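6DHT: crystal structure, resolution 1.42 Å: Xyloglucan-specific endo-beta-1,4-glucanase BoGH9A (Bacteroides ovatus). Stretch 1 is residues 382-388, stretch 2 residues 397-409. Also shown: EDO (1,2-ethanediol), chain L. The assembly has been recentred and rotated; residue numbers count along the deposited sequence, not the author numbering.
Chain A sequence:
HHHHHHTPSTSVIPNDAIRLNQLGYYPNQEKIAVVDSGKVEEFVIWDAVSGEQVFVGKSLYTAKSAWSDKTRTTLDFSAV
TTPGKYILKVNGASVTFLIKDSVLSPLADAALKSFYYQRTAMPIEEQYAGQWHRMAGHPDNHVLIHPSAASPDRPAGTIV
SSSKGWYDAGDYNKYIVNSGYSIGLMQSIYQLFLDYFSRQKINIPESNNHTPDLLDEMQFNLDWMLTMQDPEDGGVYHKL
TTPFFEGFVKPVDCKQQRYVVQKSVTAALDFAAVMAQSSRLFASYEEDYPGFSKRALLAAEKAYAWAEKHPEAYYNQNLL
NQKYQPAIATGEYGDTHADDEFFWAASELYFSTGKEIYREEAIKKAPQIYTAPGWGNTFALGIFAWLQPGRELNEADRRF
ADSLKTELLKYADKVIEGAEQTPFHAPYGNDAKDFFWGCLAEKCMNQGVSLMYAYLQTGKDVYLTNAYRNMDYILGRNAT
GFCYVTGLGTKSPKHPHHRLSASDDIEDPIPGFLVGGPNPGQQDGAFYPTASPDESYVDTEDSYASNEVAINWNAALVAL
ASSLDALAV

Stretch 1 382-388: GIFAWLQ
Stretch 2 397-409: DRRFADSLKTELL

An edge-to-face aromatic pair is the distinctive feature of this contact. The edge of Phe400 meets one face of Trp386, with six-membered ring centroids 4.8 Å apart and planes at 82°. The closest atoms are Trp386 CE2 and Phe400 CE2, at 3.6 Å. Trp386 has chi1 -79° (m) and chi2 96°; Phe400 has chi1 -176° (t) and chi2 60°.

Residues 382-386 are helical, in a helix that begins earlier in the chain, and 397-409 lie within another. Their axes approach to 9.7 Å, and their N-to-C directions differ by 126°. In the register, Trp386 CA lies 5.6 Å from Ala401 CA. Ile383 CA lies 6.6 Å from Leu404 CA. No hydrogen bond crosses between the stretches.

Asp397 CG lies at the indole edge, 3.8 Å from Trp386 CZ3. Ala401 points its CA-to-CB bond toward the first stretch, and its CB is 3.7 Å from Trp386 O. Leu404 (mt) places CD1 3.7 Å from Trp386 CB and CD2 4.2 Å from Ile383 CG1; Ile383 is also mt. Leu387 (mt) sets CD2 3.6 Å from Ala401 O and CD1 4.0 Å from Leu408 CD2, with Leu408 tp.

One ethanediol links two side chains of the second helix. Arg398 NE donates to EDO O1 at 2.9 Å, and EDO O1 donates to Asp402 OD1 at 2.5 Å.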

# COMPACT_ATOMS: atom_id res chain seq x y z
N GLY A 382 -0.54 -3.85 14.52
CA GLY A 382 -0.85 -3.87 15.94
C GLY A 382 -0.03 -2.85 16.69
O GLY A 382 -0.54 -2.16 17.60
N ILE A 383 1.25 -2.75 16.34
CA ILE A 383 2.15 -1.79 16.97
C ILE A 383 1.64 -0.37 16.74
O ILE A 383 1.59 0.46 17.68
CB ILE A 383 3.59 -1.96 16.45
CG1 ILE A 383 4.17 -3.27 16.98
CG2 ILE A 383 4.46 -0.79 16.85
CD1 ILE A 383 5.50 -3.65 16.41
N PHE A 384 1.22 -0.06 15.51
CA PHE A 384 0.75 1.29 15.23
C PHE A 384 -0.44 1.64 16.13
O PHE A 384 -0.57 2.78 16.59
CB PHE A 384 0.34 1.47 13.75
CG PHE A 384 1.44 1.26 12.72
CD1 PHE A 384 2.78 1.38 13.02
CD2 PHE A 384 1.08 0.90 11.43
CE1 PHE A 384 3.73 1.16 12.02
CE2 PHE A 384 2.02 0.71 10.45
CZ PHE A 384 3.34 0.83 10.74
N ALA A 385 -1.30 0.66 16.37
CA ALA A 385 -2.47 0.86 17.22
C ALA A 385 -2.06 1.20 18.66
O ALA A 385 -2.53 2.17 19.24
CB ALA A 385 -3.35 -0.36 17.19
N TRP A 386 -1.13 0.43 19.21
CA TRP A 386 -0.59 0.72 20.55
C TRP A 386 0.11 2.08 20.66
O TRP A 386 0.10 2.69 21.74
CB TRP A 386 0.38 -0.40 20.97
CG TRP A 386 -0.33 -1.62 21.45
CD1 TRP A 386 -0.63 -2.72 20.74
CD2 TRP A 386 -0.83 -1.85 22.77
NE1 TRP A 386 -1.32 -3.63 21.51
CE2 TRP A 386 -1.43 -3.12 22.78
CE3 TRP A 386 -0.82 -1.10 23.96
CZ2 TRP A 386 -2.04 -3.64 23.92
CZ3 TRP A 386 -1.41 -1.63 25.09
CH2 TRP A 386 -2.01 -2.88 25.06
N LEU A 387 0.70 2.57 19.57
CA LEU A 387 1.46 3.82 19.59
C LEU A 387 0.60 5.05 19.28
O LEU A 387 1.10 6.17 19.31
CB LEU A 387 2.60 3.76 18.58
CG LEU A 387 3.70 2.73 18.85
CD1 LEU A 387 4.68 2.78 17.69
CD2 LEU A 387 4.40 2.94 20.16
N GLN A 388 -0.68 4.85 19.01
CA GLN A 388 -1.58 5.94 18.67
C GLN A 388 -1.71 6.97 19.79
O GLN A 388 -1.99 6.61 20.93
CB GLN A 388 -2.96 5.37 18.36
CG GLN A 388 -3.64 6.02 17.18
CD GLN A 388 -4.86 5.24 16.73
OE1 GLN A 388 -4.75 4.17 16.10
NE2 GLN A 388 -6.04 5.77 17.04
N ASP A 397 -0.09 -0.45 30.28
CA ASP A 397 -0.27 -0.30 28.84
C ASP A 397 0.75 0.68 28.26
O ASP A 397 1.27 0.47 27.14
CB ASP A 397 -1.68 0.15 28.49
CG ASP A 397 -2.70 -0.96 28.62
OD1 ASP A 397 -2.29 -2.11 28.86
OD2 ASP A 397 -3.88 -0.66 28.45
N ARG A 398 1.06 1.74 28.99
CA ARG A 398 2.07 2.69 28.55
C ARG A 398 3.44 2.05 28.54
O ARG A 398 4.23 2.26 27.61
CB ARG A 398 2.07 3.91 29.46
CG ARG A 398 2.86 5.04 28.88
CD ARG A 398 1.95 6.00 28.13
NE ARG A 398 1.97 5.72 26.70
CZ ARG A 398 1.01 6.07 25.85
NH1 ARG A 398 -0.08 6.71 26.26
NH2 ARG A 398 1.15 5.75 24.59
N ARG A 399 3.72 1.20 29.51
CA ARG A 399 4.98 0.50 29.57
C ARG A 399 5.11 -0.43 28.35
O ARG A 399 6.19 -0.53 27.75
CB ARG A 399 5.08 -0.29 30.87
CG ARG A 399 6.40 -1.00 31.11
CD ARG A 399 6.19 -2.21 32.03
NE ARG A 399 5.26 -1.90 33.11
CZ ARG A 399 4.39 -2.76 33.65
NH1 ARG A 399 4.32 -4.01 33.21
NH2 ARG A 399 3.59 -2.36 34.62
N PHE A 400 4.03 -1.13 28.02
CA PHE A 400 4.04 -2.01 26.87
C PHE A 400 4.26 -1.20 25.58
O PHE A 400 5.14 -1.53 24.77
CB PHE A 400 2.74 -2.79 26.78
CG PHE A 400 2.72 -3.78 25.65
CD1 PHE A 400 3.65 -4.80 25.59
CD2 PHE A 400 1.75 -3.70 24.67
CE1 PHE A 400 3.63 -5.72 24.55
CE2 PHE A 400 1.72 -4.62 23.62
CZ PHE A 400 2.66 -5.63 23.57
N ALA A 401 3.47 -0.14 25.38
CA ALA A 401 3.65 0.73 24.22
C ALA A 401 5.08 1.24 24.14
O ALA A 401 5.69 1.22 23.06
CB ALA A 401 2.67 1.88 24.25
N ASP A 402 5.63 1.70 25.26
CA ASP A 402 7.00 2.22 25.27
C ASP A 402 8.00 1.18 24.79
O ASP A 402 8.95 1.52 24.08
CB ASP A 402 7.42 2.68 26.68
CG ASP A 402 6.84 4.03 27.06
OD1 ASP A 402 6.19 4.68 26.21
OD2 ASP A 402 7.05 4.46 28.22
N SER A 403 7.78 -0.09 25.13
CA SER A 403 8.68 -1.15 24.71
C SER A 403 8.58 -1.34 23.19
O SER A 403 9.58 -1.62 22.53
CB SER A 403 8.41 -2.48 25.44
OG SER A 403 7.19 -3.10 25.05
N LEU A 404 7.40 -1.15 22.63
CA LEU A 404 7.22 -1.29 21.18
C LEU A 404 7.84 -0.11 20.48
O LEU A 404 8.44 -0.26 19.39
CB LEU A 404 5.74 -1.38 20.84
CG LEU A 404 4.94 -2.55 21.42
CD1 LEU A 404 3.45 -2.41 21.11
CD2 LEU A 404 5.46 -3.87 20.90
N LYS A 405 7.72 1.08 21.06
CA LYS A 405 8.38 2.26 20.52
C LYS A 405 9.88 2.05 20.46
O LYS A 405 10.53 2.34 19.44
CB LYS A 405 8.07 3.48 21.39
CG LYS A 405 8.86 4.74 21.04
CD LYS A 405 8.36 5.92 21.85
CE LYS A 405 9.33 7.09 21.79
NZ LYS A 405 8.89 8.21 22.65
N THR A 406 10.46 1.51 21.53
CA THR A 406 11.89 1.21 21.55
C THR A 406 12.29 0.33 20.37
O THR A 406 13.30 0.59 19.71
CB THR A 406 12.28 0.55 22.89
OG1 THR A 406 12.04 1.49 23.93
CG2 THR A 406 13.74 0.16 22.91
N GLU A 407 11.49 -0.69 20.08
CA GLU A 407 11.80 -1.59 18.97
C GLU A 407 11.65 -0.89 17.64
O GLU A 407 12.48 -1.08 16.75
CB GLU A 407 10.95 -2.85 19.02
CG GLU A 407 11.31 -3.81 20.16
CD GLU A 407 12.82 -4.09 20.25
OE1 GLU A 407 13.44 -4.41 19.20
OE2 GLU A 407 13.39 -3.99 21.36
N LEU A 408 10.65 -0.02 17.50
CA LEU A 408 10.51 0.74 16.25
C LEU A 408 11.74 1.61 16.01
O LEU A 408 12.26 1.70 14.87
CB LEU A 408 9.27 1.61 16.29
CG LEU A 408 9.12 2.66 15.18
CD1 LEU A 408 8.95 2.04 13.84
CD2 LEU A 408 7.96 3.58 15.48
N LEU A 409 12.25 2.22 17.06
CA LEU A 409 13.38 3.14 16.93
C LEU A 409 14.68 2.39 16.65
O LEU A 409 15.56 2.92 15.96
CB LEU A 409 13.51 4.00 18.17
CG LEU A 409 12.31 4.92 18.35
CD1 LEU A 409 12.53 5.80 19.57
CD2 LEU A 409 12.02 5.79 17.13
C1 EDO L . 4.73 5.01 23.56
O1 EDO L . 4.13 5.11 24.86
C2 EDO L . 3.84 5.70 22.53
O2 EDO L . 4.02 7.12 22.63